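Local coordinates for protein uroporphyrinogen-III synthetase (Pseudomonas syringae pv. tomato, PDB 3RE1) that probably catalyses the cyclisation of the linear tetrapyrrole hydroxymethylbilane to uroporphyrinogen III, a step in porphyrin biosynthesis, at residues I82-D86 with I107-L113. Numbering follows the deposited sequence.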
loop_
_atom_site.group_PDB
_atom_site.type_symbol
_atom_site.label_atom_id
_atom_site.label_comp_id
_atom_site.label_asym_id
_atom_site.label_seq_id
_atom_site.Cartn_x
_atom_site.Cartn_y
_atom_site.Cartn_z
ATOM N N ILE A 82 -1.721 11.255 -13.241
ATOM C CA ILE A 82 -2.134 11.351 -14.649
ATOM C C ILE A 82 -3.249 12.404 -14.857
ATOM O O ILE A 82 -3.228 13.190 -15.815
ATOM C CB ILE A 82 -2.636 10.016 -15.176
ATOM C CG1 ILE A 82 -1.615 8.901 -14.963
ATOM C CG2 ILE A 82 -2.916 10.132 -16.630
ATOM C CD1 ILE A 82 -0.193 9.092 -15.570
ATOM N N GLU A 83 -4.208 12.425 -13.945
ATOM C CA GLU A 83 -5.310 13.355 -14.022
ATOM C C GLU A 83 -4.910 14.811 -13.862
ATOM O O GLU A 83 -5.583 15.703 -14.372
ATOM C CB GLU A 83 -6.405 12.986 -13.016
ATOM C CG GLU A 83 -7.058 11.615 -13.313
ATOM C CD GLU A 83 -7.529 11.458 -14.784
ATOM O OE1 GLU A 83 -8.282 12.328 -15.280
ATOM O OE2 GLU A 83 -7.153 10.465 -15.451
ATOM N N LEU A 84 -3.816 15.056 -13.174
ATOM C CA LEU A 84 -3.334 16.423 -13.012
ATOM C C LEU A 84 -2.484 16.877 -14.218
ATOM O O LEU A 84 -2.693 17.972 -14.736
ATOM C CB LEU A 84 -2.543 16.539 -11.724
ATOM C CG LEU A 84 -3.190 17.325 -10.595
ATOM C CD1 LEU A 84 -4.572 16.833 -10.263
ATOM C CD2 LEU A 84 -2.276 17.155 -9.411
ATOM N N ILE A 85 -1.546 16.029 -14.646
ATOM C CA ILE A 85 -0.740 16.268 -15.818
ATOM C C ILE A 85 -1.657 16.579 -16.997
ATOM O O ILE A 85 -1.550 17.629 -17.623
ATOM C CB ILE A 85 0.113 15.032 -16.172
ATOM C CG1 ILE A 85 1.282 14.901 -15.202
ATOM C CG2 ILE A 85 0.694 15.145 -17.550
ATOM C CD1 ILE A 85 0.937 14.530 -13.772
ATOM N N ASP A 86 -2.563 15.660 -17.296
ATOM C CA ASP A 86 -3.437 15.799 -18.451
ATOM C C ASP A 86 -4.206 17.107 -18.448
ATOM O O ASP A 86 -4.611 17.613 -19.494
ATOM C CB ASP A 86 -4.428 14.653 -18.501
ATOM C CG ASP A 86 -5.285 14.704 -19.728
ATOM O OD1 ASP A 86 -4.760 14.372 -20.813
ATOM O OD2 ASP A 86 -6.474 15.076 -19.598
ATOM N N ILE A 107 0.750 1.882 -15.550
ATOM C CA ILE A 107 -0.260 2.917 -15.517
ATOM C C ILE A 107 0.295 4.212 -16.093
ATOM O O ILE A 107 -0.329 4.823 -16.978
ATOM C CB ILE A 107 -0.758 3.139 -14.094
ATOM C CG1 ILE A 107 -1.416 1.845 -13.579
ATOM C CG2 ILE A 107 -1.719 4.309 -14.057
ATOM C CD1 ILE A 107 -1.670 1.808 -12.075
ATOM N N LEU A 108 1.481 4.604 -15.619
ATOM C CA LEU A 108 2.197 5.800 -16.109
ATOM C C LEU A 108 2.652 5.635 -17.568
ATOM O O LEU A 108 2.543 6.566 -18.391
ATOM C CB LEU A 108 3.426 6.075 -15.242
ATOM C CG LEU A 108 3.162 6.157 -13.733
ATOM C CD1 LEU A 108 4.465 6.028 -13.014
ATOM C CD2 LEU A 108 2.419 7.458 -13.370
ATOM N N LEU A 109 3.148 4.438 -17.870
ATOM C CA LEU A 109 3.619 4.121 -19.193
ATOM C C LEU A 109 2.481 4.225 -20.223
ATOM O O LEU A 109 2.689 4.690 -21.339
ATOM C CB LEU A 109 4.221 2.723 -19.191
ATOM C CG LEU A 109 5.189 2.304 -20.290
ATOM C CD1 LEU A 109 4.466 2.203 -21.620
ATOM C CD2 LEU A 109 6.331 3.315 -20.357
ATOM N N ASP A 110 1.279 3.819 -19.839
ATOM C CA ASP A 110 0.141 3.910 -20.746
ATOM C C ASP A 110 -0.179 5.340 -21.149
ATOM O O ASP A 110 -0.560 5.573 -22.292
ATOM C CB ASP A 110 -1.124 3.274 -20.142
ATOM C CG ASP A 110 -1.082 1.744 -20.152
ATOM O OD1 ASP A 110 -0.323 1.165 -20.982
ATOM O OD2 ASP A 110 -1.820 1.131 -19.329
ATOM N N TYR A 111 -0.053 6.286 -20.218
ATOM C CA TYR A 111 -0.394 7.683 -20.525
ATOM C C TYR A 111 0.705 8.371 -21.325
ATOM O O TYR A 111 0.592 9.550 -21.662
ATOM C CB TYR A 111 -0.647 8.472 -19.253
ATOM C CG TYR A 111 -1.018 9.909 -19.492
ATOM C CD1 TYR A 111 -2.213 10.241 -20.122
ATOM C CD2 TYR A 111 -0.177 10.952 -19.075
ATOM C CE1 TYR A 111 -2.555 11.568 -20.342
ATOM C CE2 TYR A 111 -0.523 12.269 -19.291
ATOM C CZ TYR A 111 -1.711 12.570 -19.924
ATOM O OH TYR A 111 -2.096 13.866 -20.144
ATOM N N GLY A 112 1.760 7.618 -21.629
ATOM C CA GLY A 112 2.875 8.147 -22.386
ATOM C C GLY A 112 4.003 8.803 -21.592
ATOM O O GLY A 112 4.729 9.653 -22.113
ATOM N N LEU A 113 4.159 8.426 -20.326
ATOM C CA LEU A 113 5.255 8.963 -19.546
ATOM C C LEU A 113 6.477 8.057 -19.687
ATOM O O LEU A 113 6.366 6.836 -19.834
ATOM C CB LEU A 113 4.859 9.123 -18.082
ATOM C CG LEU A 113 3.779 10.174 -17.837
ATOM C CD1 LEU A 113 3.218 10.086 -16.408
ATOM C CD2 LEU A 113 4.355 11.533 -18.123
#
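Ile82 reaches from helix 75-88 into the end of helix 102-110 with both branches of its side chain. The longer branch ends against two leucines: CD1 of Ile82 lies 3.7 Å from CD1 of Leu113 and 3.8 Å from CD2 of Leu108. The shorter branch, CG2, set anti to the backbone N, sits over one face of the Tyr111 ring, 3.6 Å from the ring centroid and 19° off the normal, a CH-pi contact. Ile85, one turn on, meets the same ring at its rim, CG2 to CE2 of Tyr111 at 3.6 Å. Trp97 of strand 97-99 touches Ile85, Leu108 and Leu113. Helices 75-88 and 102-110 follow the consecutive parallel strands 69-72 and 97-99 of the mixed sheet, in one of the two alpha/beta domains of the HemD fold. Helix 102-110 closes here in a Schellman motif: Gly112, with positive phi, and Leu113 send their N-H groups back to O of Leu109 and O of Leu108, and the turn brings Leu113 round to face Ile82. Tyr111, its CG anti to the backbone N (chi1 -179°), extends across to helix 75-88. At the exposed margin its OH donates to OD1 of Asp86 at 2.8 Å, although the hydroxyl is modelled too tightly for its position to be certain. OD1 lies in the plane of the ring, while the carboxylate itself is turned 76° from that plane.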